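Local coordinates for protein peroxiredoxin 5 (Alvinella pompejana, PDB 2XHF) that probably reduces hydrogen peroxide and organic hydroperoxides as an antioxidant thiol peroxidase of the thioredoxin-like peroxiredoxin family, at residues E64-Y69 and T97-H102; D123-K126 and N130-S133; Y136-D141 and R146-E151. All coordinates share one frame; numbering follows the deposited sequence.

How the contacts relate
The three contacts follow one another along the chain, each closing before the next opens, within a single thioredoxin-like domain. Contact 1 brings helix 62-67 against the end of helix 88-98. Contact 2 joins the start of helix 125-128 to the loop that follows it, its centre about 26 Å from that of contact 1. Contact 3, centred about 19 Å from contact 1 and 22 Å from contact 2, is the hairpin of strands 136-141 and 144-150, the latter one of the two outermost strands of the mixed sheet within this chain. Y65 OH packs on A137 CB at 3.5 Å, linking helix 62-67 to the sheet. Contact 2 adjoins contact 3 only in sequence; its R132 ties the domain to the second subunit.

Contact 1. Residues E64-Y69 and T97-H102; sequences EYLSLY and TVDPEH
Where helix 88-98 runs out, V98 and D99 receive the side chain of L66 from helix 62-67, in a small join between two helices of the thioredoxin-like fold. The two methyls of L66 divide the work. CD2 stands above D99 OD1, well out of the carboxylate plane, at 3.3 Å. CD1 turns to the backbone and meets V98 O at 3.5 Å. With CG anti to the carbonyl carbon (chi1 -68°) and chi2 extended, L66 presents both methyls to V98 and D99. No hydrogen bond crosses the contact: it is apolar carbon laid against oxygen atoms. D99 OD1 also accepts from K103 N and OD2 from I104 N, so the carboxylate is held from the chain just beyond it.

Helix 88-98 ends here, and the chain goes on to strand 105-108 of the mixed sheet; D99 is the first residue to leave helical geometry. It opens a type I turn closed by H102 N to D99 O at 3.0 Å. With CG anti to the backbone N (chi1 174°), the buried carboxylate lies under the leucine while binding the amides that follow the turn.

On the other side, helix 62-67 ends within the same contact. E64 O accepts two donors from one face of its plane: S67 OG at 2.8 Å and L68 N at 3.1 Å. After this end the chain enters helix 69-74 almost at once, with L68 in the N-cap position. Y65 faces the interior, where its ring stacks on F48 of strand 44-49, and Y69 makes a cation-pi contact with K103, on which L66 also rests.

Contact 2. Residues D123-K126 and N130-S133; sequences DSSK and NNRS
The amide of N131 takes S125 OG over one face: the hydroxyl gives its proton to OD1 at 3.1 Å from 49° out of the carbonyl plane, away from the lone pairs. S124 N adds a second, weak bond to the same oxygen at 3.4 Å, while ND2 at the far side of the amide binds E121. The guanidinium of R132 is met at its edge by N130 OD1, which accepts from NE at 2.7 Å. That bond is nearly straight (171°) and lies in the guanidinium plane, helping, with the bonds of NH1 to V51 O and of NH2 to D87 of the second subunit, to hold the group's rotation.

Between these flat groups, the hydroxyl of S124 works in both directions. It donates to N130 O at 2.7 Å, in the carbonyl plane and on a lone pair, and it accepts from R132 N at 2.9 Å. With OG set between backbone N and carbonyl carbon (chi1 58°), the buried hydroxyl faces residues 130-132, where it bridges two backbone groups and makes no capping bond to the helix.

S124 is the residue just before the short helix 125-128. The chain returns from that helix through 130-133, bonded back onto its start, and then leads into strand 136-141 of the central sheet.

Contact 3. Residues Y136-D141 and R146-E151; sequences YAMLID and RSVSTE
R146 N gives its proton to L139 O at 2.8 Å, a nearly straight bond (165°) at the bulge of this hairpin. R146 and S147 both face L139, a classic beta bulge, and L139 N returns a bond to S147 O at 3.0 Å. Further along, A137 and S149 form an antiparallel hydrogen-bonded pair, the shorter, though more bent, of its two bonds being S149 N to A137 O at 2.9 Å.

At the bulge, the side chain of R146 crosses to D141. R146 NE donates to D141 OD2 at 3.1 Å in a salt bridge; the oxygen accepts through its anti lone pair, with carboxylate and guanidinium planes only 24° apart. D141 CG is anti to the backbone N (chi1 -177°), which swings the carboxylate toward R146 NE; separately, D141 CB packs on R146 CD at 3.4 Å. Replacing D141 by an alanine, which keeps CB, is likely to leave the R146 guanidinium without its anionic mate and freer to turn.

On one face M138 and V148 lie side by side, CG to CG1 at 3.8 Å. On the other, L139 CD1 touches S147 CB, and both residues lean on helix 156-165. Strand 136-141 bonds on its far edge to strand 44-49, making this hairpin the outer part of the mixed sheet within the chain. The backbone bonds fix the register of A137 with S149 and L139 with S147, while the ion pair, at the exposed R146 beside the turn, probably adds a solvent-weakened tie across the bulged end.

Contact 1. Residues E64-Y69 and T97-H102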
ATOM      1  N   GLU A  64      14.187  -4.865  16.550  1.00 20.59           N
ATOM      2  CA  GLU A  64      14.743  -4.455  17.839  1.00 23.48           C
ATOM      3  C   GLU A  64      13.671  -3.964  18.799  1.00 18.56           C
ATOM      4  O   GLU A  64      13.759  -4.253  19.985  1.00 21.21           O
ATOM      5  CB  GLU A  64      15.826  -3.396  17.696  1.00 24.69           C
ATOM      6  CG  GLU A  64      16.627  -3.195  18.983  1.00 35.06           C
ATOM      7  CD  GLU A  64      18.049  -2.735  18.721  1.00 30.18           C
ATOM      8  OE1 GLU A  64      18.244  -1.515  18.570  1.00 37.59           O
ATOM      9  OE2 GLU A  64      18.949  -3.603  18.675  1.00 44.24           O
ATOM     10  N   TYR A  65      12.667  -3.236  18.297  1.00 15.65           N
ATOM     11  CA  TYR A  65      11.523  -2.877  19.133  1.00 16.55           C
ATOM     12  C   TYR A  65      10.886  -4.141  19.700  1.00 14.31           C
ATOM     13  O   TYR A  65      10.567  -4.208  20.883  1.00 16.40           O
ATOM     14  CB  TYR A  65      10.447  -2.081  18.368  1.00 17.12           C
ATOM     15  CG  TYR A  65      10.777  -0.633  18.084  1.00 16.61           C
ATOM     16  CD1 TYR A  65      10.777   0.323  19.094  1.00 20.37           C
ATOM     17  CD2 TYR A  65      11.023  -0.213  16.793  1.00 17.66           C
ATOM     18  CE1 TYR A  65      11.057   1.662  18.818  1.00 17.54           C
ATOM     19  CE2 TYR A  65      11.322   1.106  16.506  1.00 19.85           C
ATOM     20  CZ  TYR A  65      11.320   2.041  17.519  1.00 18.03           C
ATOM     21  OH  TYR A  65      11.598   3.350  17.215  1.00 21.15           O
ATOM     22  N   LEU A  66      10.675  -5.146  18.860  1.00 14.85           N
ATOM     23  CA  LEU A  66      10.017  -6.353  19.324  1.00 14.82           C
ATOM     24  C   LEU A  66      10.854  -7.053  20.383  1.00 16.54           C
ATOM     25  O   LEU A  66      10.330  -7.546  21.404  1.00 17.73           O
ATOM     26  CB  LEU A  66       9.739  -7.291  18.151  1.00 16.41           C
ATOM     27  CG  LEU A  66       8.680  -6.773  17.173  1.00 16.01           C
ATOM     28  CD1 LEU A  66       8.569  -7.694  15.976  1.00 18.11           C
ATOM     29  CD2 LEU A  66       7.308  -6.626  17.849  1.00 18.32           C
ATOM     30  N   SER A  67      12.161  -7.071  20.168  1.00 16.81           N
ATOM     31  CA  SER A  67      13.057  -7.761  21.103  1.00 19.44           C
ATOM     32  C   SER A  67      13.060  -7.068  22.472  1.00 18.85           C
ATOM     33  O   SER A  67      13.261  -7.723  23.496  1.00 21.96           O
ATOM     34  CB  SER A  67      14.473  -7.856  20.537  1.00 24.99           C
ATOM     35  OG  SER A  67      15.156  -6.617  20.626  1.00 30.49           O
ATOM     36  N   LEU A  68      12.813  -5.758  22.476  1.00 17.27           N
ATOM     37  CA  LEU A  68      12.825  -4.967  23.702  1.00 17.92           C
ATOM     38  C   LEU A  68      11.457  -4.778  24.337  1.00 15.91           C
ATOM     39  O   LEU A  68      11.324  -4.026  25.293  1.00 16.55           O
ATOM     40  CB  LEU A  68      13.472  -3.608  23.427  1.00 17.99           C
ATOM     41  CG  LEU A  68      14.962  -3.690  23.113  1.00 17.03           C
ATOM     42  CD1 LEU A  68      15.468  -2.338  22.663  1.00 21.02           C
ATOM     43  CD2 LEU A  68      15.730  -4.182  24.335  1.00 21.06           C
ATOM     44  N   TYR A  69      10.446  -5.457  23.811  1.00 16.82           N
ATOM     45  CA  TYR A  69       9.084  -5.265  24.296  1.00 17.21           C
ATOM     46  C   TYR A  69       8.945  -5.363  25.821  1.00 16.10           C
ATOM     47  O   TYR A  69       8.351  -4.497  26.441  1.00 17.07           O
ATOM     48  CB  TYR A  69       8.146  -6.261  23.627  1.00 18.21           C
ATOM     49  CG  TYR A  69       6.719  -6.159  24.113  1.00 15.52           C
ATOM     50  CD1 TYR A  69       5.873  -5.168  23.645  1.00 17.78           C
ATOM     51  CD2 TYR A  69       6.234  -7.035  25.057  1.00 17.14           C
ATOM     52  CE1 TYR A  69       4.578  -5.059  24.113  1.00 16.51           C
ATOM     53  CE2 TYR A  69       4.938  -6.944  25.531  1.00 19.72           C
ATOM     54  CZ  TYR A  69       4.116  -5.971  25.053  1.00 16.90           C
ATOM     55  OH  TYR A  69       2.836  -5.909  25.535  1.00 20.29           O
ATOM     56  N   THR A  97       3.170  -9.420   8.720  1.00 15.24           N
ATOM     57  CA  THR A  97       4.395 -10.042   8.227  1.00 16.60           C
ATOM     58  C   THR A  97       5.623  -9.688   9.060  1.00 17.36           C
ATOM     59  O   THR A  97       6.562 -10.491   9.173  1.00 23.22           O
ATOM     60  CB  THR A  97       4.693  -9.676   6.744  1.00 19.12           C
ATOM     61  OG1 THR A  97       5.239  -8.345   6.658  1.00 19.89           O
ATOM     62  CG2 THR A  97       3.438  -9.838   5.880  1.00 22.72           C
ATOM     63  N   VAL A  98       5.631  -8.491   9.643  1.00 14.68           N
ATOM     64  CA  VAL A  98       6.785  -8.047  10.410  1.00 15.23           C
ATOM     65  C   VAL A  98       6.589  -8.208  11.926  1.00 14.71           C
ATOM     66  O   VAL A  98       7.558  -8.152  12.671  1.00 15.85           O
ATOM     67  CB  VAL A  98       7.173  -6.585  10.109  1.00 15.42           C
ATOM     68  CG1 VAL A  98       7.577  -6.430   8.645  1.00 19.56           C
ATOM     69  CG2 VAL A  98       6.043  -5.627  10.416  1.00 14.93           C
ATOM     70  N   ASP A  99       5.350  -8.419  12.377  1.00 14.23           N
ATOM     71  CA  ASP A  99       5.022  -8.449  13.805  1.00 14.36           C
ATOM     72  C   ASP A  99       3.898  -9.467  14.029  1.00 14.40           C
ATOM     73  O   ASP A  99       2.758  -9.111  14.321  1.00 14.57           O
ATOM     74  CB  ASP A  99       4.602  -7.034  14.240  1.00 14.24           C
ATOM     75  CG  ASP A  99       4.088  -6.953  15.667  1.00 15.06           C
ATOM     76  OD1 ASP A  99       4.465  -7.774  16.540  1.00 16.77           O
ATOM     77  OD2 ASP A  99       3.312  -6.006  15.905  1.00 17.61           O
ATOM     78  N   PRO A 100       4.215 -10.754  13.880  1.00 15.20           N
ATOM     79  CA  PRO A 100       3.184 -11.786  13.963  1.00 17.58           C
ATOM     80  C   PRO A 100       2.514 -11.878  15.337  1.00 17.09           C
ATOM     81  O   PRO A 100       1.398 -12.397  15.417  1.00 21.46           O
ATOM     82  CB  PRO A 100       3.942 -13.072  13.626  1.00 22.48           C
ATOM     83  CG  PRO A 100       5.374 -12.773  13.910  1.00 22.33           C
ATOM     84  CD  PRO A 100       5.535 -11.318  13.551  1.00 19.76           C
ATOM     85  N   GLU A 101       3.157 -11.374  16.388  1.00 14.79           N
ATOM     86  CA  GLU A 101       2.556 -11.423  17.736  1.00 16.33           C
ATOM     87  C   GLU A 101       1.783 -10.146  18.058  1.00 14.95           C
ATOM     88  O   GLU A 101       1.298  -9.959  19.181  1.00 15.38           O
ATOM     89  CB  GLU A 101       3.629 -11.668  18.803  1.00 20.68           C
ATOM     90  CG  GLU A 101       4.337 -13.007  18.645  1.00 21.54           C
ATOM     91  CD  GLU A 101       5.488 -13.228  19.625  1.00 32.43           C
ATOM     92  OE1 GLU A 101       6.001 -12.264  20.229  1.00 32.31           O
ATOM     93  OE2 GLU A 101       5.902 -14.394  19.777  1.00 39.02           O
ATOM     94  N   HIS A 102       1.693  -9.257  17.073  1.00 12.18           N
ATOM     95  CA  HIS A 102       0.908  -8.030  17.192  1.00 12.10           C
ATOM     96  C   HIS A 102       1.249  -7.238  18.443  1.00 12.25           C
ATOM     97  O   HIS A 102       0.373  -6.757  19.178  1.00 14.62           O
ATOM     98  CB  HIS A 102      -0.600  -8.312  17.133  1.00 14.82           C
ATOM     99  CG  HIS A 102      -1.433  -7.086  16.911  1.00 14.77           C
ATOM    100  ND1 HIS A 102      -2.677  -6.923  17.475  1.00 17.27           N
ATOM    101  CD2 HIS A 102      -1.184  -5.941  16.232  1.00 15.16           C
ATOM    102  CE1 HIS A 102      -3.173  -5.751  17.125  1.00 17.88           C
ATOM    103  NE2 HIS A 102      -2.298  -5.149  16.337  1.00 17.65           N
TER

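Contact 2. Residues D123-K126 and N130-S133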
ATOM      1  N   ASP A 123       9.287  14.560   0.692  1.00 29.01           N
ATOM      2  CA  ASP A 123       9.068  14.850  -0.716  1.00 30.67           C
ATOM      3  C   ASP A 123       9.302  13.555  -1.499  1.00 24.12           C
ATOM      4  O   ASP A 123      10.380  13.353  -2.049  1.00 34.52           O
ATOM      5  CB  ASP A 123      10.049  15.933  -1.172  1.00 32.53           C
ATOM      6  CG  ASP A 123       9.762  16.444  -2.567  1.00 38.06           C
ATOM      7  OD1 ASP A 123       8.865  15.897  -3.238  1.00 38.46           O
ATOM      8  OD2 ASP A 123      10.456  17.392  -3.002  1.00 42.32           O
ATOM      9  N   SER A 124       8.296  12.689  -1.563  1.00 20.51           N
ATOM     10  CA  SER A 124       8.485  11.336  -2.097  1.00 18.91           C
ATOM     11  C   SER A 124       7.573  10.961  -3.263  1.00 20.16           C
ATOM     12  O   SER A 124       7.492   9.799  -3.624  1.00 19.56           O
ATOM     13  CB  SER A 124       8.316  10.315  -0.970  1.00 18.64           C
ATOM     14  OG  SER A 124       7.047  10.421  -0.347  1.00 20.15           O
ATOM     15  N   SER A 125       6.854  11.932  -3.812  1.00 21.46           N
ATOM     16  CA  SER A 125       5.853  11.676  -4.848  1.00 20.16           C
ATOM     17  C   SER A 125       6.410  10.983  -6.077  1.00 22.87           C
ATOM     18  O   SER A 125       5.742  10.142  -6.671  1.00 21.37           O
ATOM     19  CB  SER A 125       5.193  12.986  -5.265  1.00 32.73           C
ATOM     20  OG  SER A 125       4.242  13.374  -4.292  1.00 42.60           O
ATOM     21  N   LYS A 126       7.625  11.343  -6.467  1.00 20.30           N
ATOM     22  CA  LYS A 126       8.240  10.762  -7.658  1.00 22.27           C
ATOM     23  C   LYS A 126       8.536   9.286  -7.454  1.00 23.09           C
ATOM     24  O   LYS A 126       8.457   8.487  -8.384  1.00 29.08           O
ATOM     25  CB  LYS A 126       9.558  11.481  -8.001  1.00 27.96           C
ATOM     26  CG  LYS A 126       9.423  12.967  -8.272  1.00 54.08           C
ATOM     27  CD  LYS A 126       8.917  13.250  -9.676  1.00 71.78           C
ATOM     28  CE  LYS A 126       8.812  14.748  -9.929  1.00 81.51           C
ATOM     29  NZ  LYS A 126      10.092  15.459  -9.639  1.00 87.77           N
ATOM     30  N   ASN A 130       3.034   9.642  -3.667  1.00 21.55           N
ATOM     31  CA  ASN A 130       2.538  10.649  -2.750  1.00 20.90           C
ATOM     32  C   ASN A 130       3.616  10.926  -1.695  1.00 18.55           C
ATOM     33  O   ASN A 130       4.674  10.278  -1.693  1.00 20.25           O
ATOM     34  CB  ASN A 130       1.229  10.188  -2.103  1.00 22.45           C
ATOM     35  CG  ASN A 130       1.396   8.945  -1.225  1.00 19.16           C
ATOM     36  OD1 ASN A 130       2.302   8.147  -1.418  1.00 21.13           O
ATOM     37  ND2 ASN A 130       0.472   8.758  -0.286  1.00 25.40           N
ATOM     38  N   ASN A 131       3.352  11.889  -0.818  1.00 19.06           N
ATOM     39  CA  ASN A 131       4.296  12.278   0.210  1.00 21.60           C
ATOM     40  C   ASN A 131       4.096  11.423   1.438  1.00 20.90           C
ATOM     41  O   ASN A 131       2.991  11.306   1.962  1.00 25.73           O
ATOM     42  CB  ASN A 131       4.124  13.747   0.573  1.00 25.27           C
ATOM     43  CG  ASN A 131       4.597  14.664  -0.519  1.00 29.32           C
ATOM     44  OD1 ASN A 131       5.215  14.227  -1.487  1.00 26.49           O
ATOM     45  ND2 ASN A 131       4.326  15.951  -0.362  1.00 34.51           N
ATOM     46  N   ARG A 132       5.173  10.797   1.869  1.00 17.13           N
ATOM     47  CA  ARG A 132       5.138   9.902   2.996  1.00 16.75           C
ATOM     48  C   ARG A 132       5.726  10.640   4.178  1.00 19.81           C
ATOM     49  O   ARG A 132       5.989  11.832   4.113  1.00 27.81           O
ATOM     50  CB  ARG A 132       5.934   8.644   2.679  1.00 17.92           C
ATOM     51  CG  ARG A 132       5.422   7.906   1.433  1.00 18.71           C
ATOM     52  CD  ARG A 132       3.992   7.385   1.625  1.00 15.98           C
ATOM     53  NE  ARG A 132       3.533   6.597   0.477  1.00 14.57           N
ATOM     54  CZ  ARG A 132       3.735   5.295   0.306  1.00 14.99           C
ATOM     55  NH1 ARG A 132       4.327   4.572   1.245  1.00 14.39           N
ATOM     56  NH2 ARG A 132       3.292   4.691  -0.784  1.00 16.68           N
ATOM     57  N   SER A 133       5.913   9.934   5.273  1.00 17.39           N
ATOM     58  CA  SER A 133       6.502  10.542   6.452  1.00 18.13           C
ATOM     59  C   SER A 133       7.989  10.296   6.507  1.00 17.17           C
ATOM     60  O   SER A 133       8.447   9.205   6.176  1.00 18.05           O
ATOM     61  CB  SER A 133       5.898   9.922   7.700  1.00 18.97           C
ATOM     62  OG  SER A 133       6.348  10.580   8.882  1.00 22.54           O
TER

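Contact 3. Residues Y136-D141 and R146-E151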
ATOM      1  N   TYR A 136      10.813   9.148  12.401  1.00 18.52           N
ATOM      2  CA  TYR A 136      11.026   9.642  13.753  1.00 17.73           C
ATOM      3  C   TYR A 136      10.623   8.573  14.765  1.00 16.83           C
ATOM      4  O   TYR A 136       9.966   7.582  14.441  1.00 15.32           O
ATOM      5  CB  TYR A 136      10.243  10.935  14.007  1.00 19.01           C
ATOM      6  CG  TYR A 136       8.760  10.781  13.767  1.00 17.31           C
ATOM      7  CD1 TYR A 136       7.949  10.197  14.720  1.00 18.50           C
ATOM      8  CD2 TYR A 136       8.179  11.191  12.575  1.00 18.62           C
ATOM      9  CE1 TYR A 136       6.597  10.030  14.504  1.00 16.58           C
ATOM     10  CE2 TYR A 136       6.818  11.017  12.347  1.00 17.23           C
ATOM     11  CZ  TYR A 136       6.041  10.444  13.320  1.00 17.69           C
ATOM     12  OH  TYR A 136       4.700  10.278  13.100  1.00 16.98           O
ATOM     13  N   ALA A 137      11.015   8.779  16.010  1.00 17.69           N
ATOM     14  CA  ALA A 137      10.546   7.960  17.128  1.00 15.80           C
ATOM     15  C   ALA A 137      10.360   8.895  18.317  1.00 16.23           C
ATOM     16  O   ALA A 137      11.251   9.681  18.635  1.00 21.91           O
ATOM     17  CB  ALA A 137      11.527   6.857  17.456  1.00 18.02           C
ATOM     18  N   MET A 138       9.205   8.806  18.970  1.00 17.48           N
ATOM     19  CA  MET A 138       8.892   9.678  20.078  1.00 15.55           C
ATOM     20  C   MET A 138       8.385   8.890  21.248  1.00 15.43           C
ATOM     21  O   MET A 138       7.700   7.876  21.083  1.00 16.83           O
ATOM     22  CB  MET A 138       7.814  10.676  19.654  1.00 19.77           C
ATOM     23  CG  MET A 138       8.302  11.638  18.567  1.00 25.71           C
ATOM     24  SD  MET A 138       7.072  12.856  18.080  1.00 32.73           S
ATOM     25  CE  MET A 138       5.629  11.880  18.383  1.00 27.96           C
ATOM     26  N   LEU A 139       8.712   9.384  22.433  1.00 15.32           N
ATOM     27  CA  LEU A 139       8.101   8.907  23.654  1.00 15.70           C
ATOM     28  C   LEU A 139       6.915   9.816  23.955  1.00 15.80           C
ATOM     29  O   LEU A 139       7.030  11.044  23.905  1.00 15.77           O
ATOM     30  CB  LEU A 139       9.097   8.966  24.799  1.00 16.57           C
ATOM     31  CG  LEU A 139      10.356   8.134  24.646  1.00 16.43           C
ATOM     32  CD1 LEU A 139      11.158   8.204  25.960  1.00 21.64           C
ATOM     33  CD2 LEU A 139      10.042   6.712  24.289  1.00 18.67           C
ATOM     34  N   ILE A 140       5.784   9.203  24.280  1.00 16.67           N
ATOM     35  CA  ILE A 140       4.560   9.919  24.523  1.00 15.26           C
ATOM     36  C   ILE A 140       4.086   9.606  25.946  1.00 16.00           C
ATOM     37  O   ILE A 140       4.254   8.512  26.446  1.00 16.64           O
ATOM     38  CB  ILE A 140       3.471   9.455  23.548  1.00 16.09           C
ATOM     39  CG1 ILE A 140       3.948   9.459  22.083  1.00 24.96           C
ATOM     40  CG2 ILE A 140       2.194  10.276  23.728  1.00 16.71           C
ATOM     41  CD1 ILE A 140       4.295  10.783  21.551  1.00 26.43           C
ATOM     42  N   ASP A 141       3.487  10.591  26.598  1.00 16.11           N
ATOM     43  CA  ASP A 141       2.875  10.418  27.915  1.00 19.26           C
ATOM     44  C   ASP A 141       1.556  11.185  27.907  1.00 15.50           C
ATOM     45  O   ASP A 141       1.557  12.409  27.854  1.00 17.80           O
ATOM     46  CB  ASP A 141       3.827  10.948  28.993  1.00 18.93           C
ATOM     47  CG  ASP A 141       3.313  10.742  30.414  1.00 25.40           C
ATOM     48  OD1 ASP A 141       2.095  10.590  30.615  1.00 28.43           O
ATOM     49  OD2 ASP A 141       4.170  10.714  31.331  1.00 29.89           O
ATOM     50  N   ARG A 146       7.355  13.445  25.257  1.00 19.58           N
ATOM     51  CA  ARG A 146       8.393  13.450  26.298  1.00 23.67           C
ATOM     52  C   ARG A 146       9.801  13.438  25.717  1.00 22.92           C
ATOM     53  O   ARG A 146      10.733  13.917  26.352  1.00 26.97           O
ATOM     54  CB  ARG A 146       8.240  12.251  27.236  1.00 25.91           C
ATOM     55  CG  ARG A 146       7.092  12.295  28.204  1.00 39.43           C
ATOM     56  CD  ARG A 146       7.190  11.078  29.117  1.00 52.67           C
ATOM     57  NE  ARG A 146       7.078  11.401  30.537  1.00 54.77           N
ATOM     58  CZ  ARG A 146       8.059  11.922  31.271  1.00 57.81           C
ATOM     59  NH1 ARG A 146       9.233  12.203  30.722  1.00 65.02           N
ATOM     60  NH2 ARG A 146       7.861  12.176  32.557  1.00 74.90           N
ATOM     61  N   SER A 147       9.942  12.895  24.516  1.00 21.75           N
ATOM     62  CA  SER A 147      11.234  12.787  23.835  1.00 21.99           C
ATOM     63  C   SER A 147      11.039  12.652  22.331  1.00 24.60           C
ATOM     64  O   SER A 147      10.089  12.009  21.896  1.00 22.86           O
ATOM     65  CB  SER A 147      12.012  11.574  24.362  1.00 28.42           C
ATOM     66  OG  SER A 147      13.266  11.461  23.729  1.00 36.17           O
ATOM     67  N   VAL A 148      11.940  13.239  21.539  1.00 26.85           N
ATOM     68  CA  VAL A 148      11.889  13.115  20.084  1.00 33.17           C
ATOM     69  C   VAL A 148      13.245  12.786  19.480  1.00 34.96           C
ATOM     70  O   VAL A 148      14.248  13.437  19.780  1.00 40.75           O
ATOM     71  CB  VAL A 148      11.435  14.409  19.405  1.00 46.18           C
ATOM     72  CG1 VAL A 148      11.114  14.138  17.938  1.00 48.08           C
ATOM     73  CG2 VAL A 148      10.242  14.983  20.108  1.00 46.46           C
ATOM     74  N   SER A 149      13.244  11.807  18.584  1.00 33.85           N
ATOM     75  CA  SER A 149      14.435  11.375  17.867  1.00 35.42           C
ATOM     76  C   SER A 149      14.174  11.250  16.368  1.00 36.43           C
ATOM     77  O   SER A 149      13.046  10.947  15.935  1.00 32.33           O
ATOM     78  CB  SER A 149      14.881  10.021  18.403  1.00 39.98           C
ATOM     79  OG  SER A 149      14.979  10.068  19.810  1.00 42.83           O
ATOM     80  N   THR A 150      15.232  11.479  15.589  1.00 39.78           N
ATOM     81  CA  THR A 150      15.237  11.235  14.146  1.00 42.04           C
ATOM     82  C   THR A 150      16.504  10.468  13.751  1.00 44.11           C
ATOM     83  O   THR A 150      17.331  10.153  14.605  1.00 32.11           O
ATOM     84  CB  THR A 150      15.178  12.553  13.344  1.00 49.55           C
ATOM     85  OG1 THR A 150      16.226  13.433  13.778  1.00 44.97           O
ATOM     86  CG2 THR A 150      13.824  13.237  13.527  1.00 50.28           C
ATOM     87  N   GLU A 151      16.653  10.162  12.465  1.00 40.18           N
ATOM     88  CA  GLU A 151      17.828   9.436  11.987  1.00 54.31           C
ATOM     89  C   GLU A 151      19.098  10.064  12.563  1.00 49.26           C
ATOM     90  O   GLU A 151      19.220  11.286  12.588  1.00 42.93           O
ATOM     91  CB  GLU A 151      17.881   9.456  10.457  1.00 57.56           C
ATOM     92  CG  GLU A 151      16.953   8.455   9.774  1.00 64.11           C
ATOM     93  CD  GLU A 151      17.537   7.047   9.717  1.00 60.42           C
ATOM     94  OE1 GLU A 151      18.371   6.702  10.584  1.00 58.26           O
ATOM     95  OE2 GLU A 151      17.168   6.282   8.797  1.00 57.27           O
TER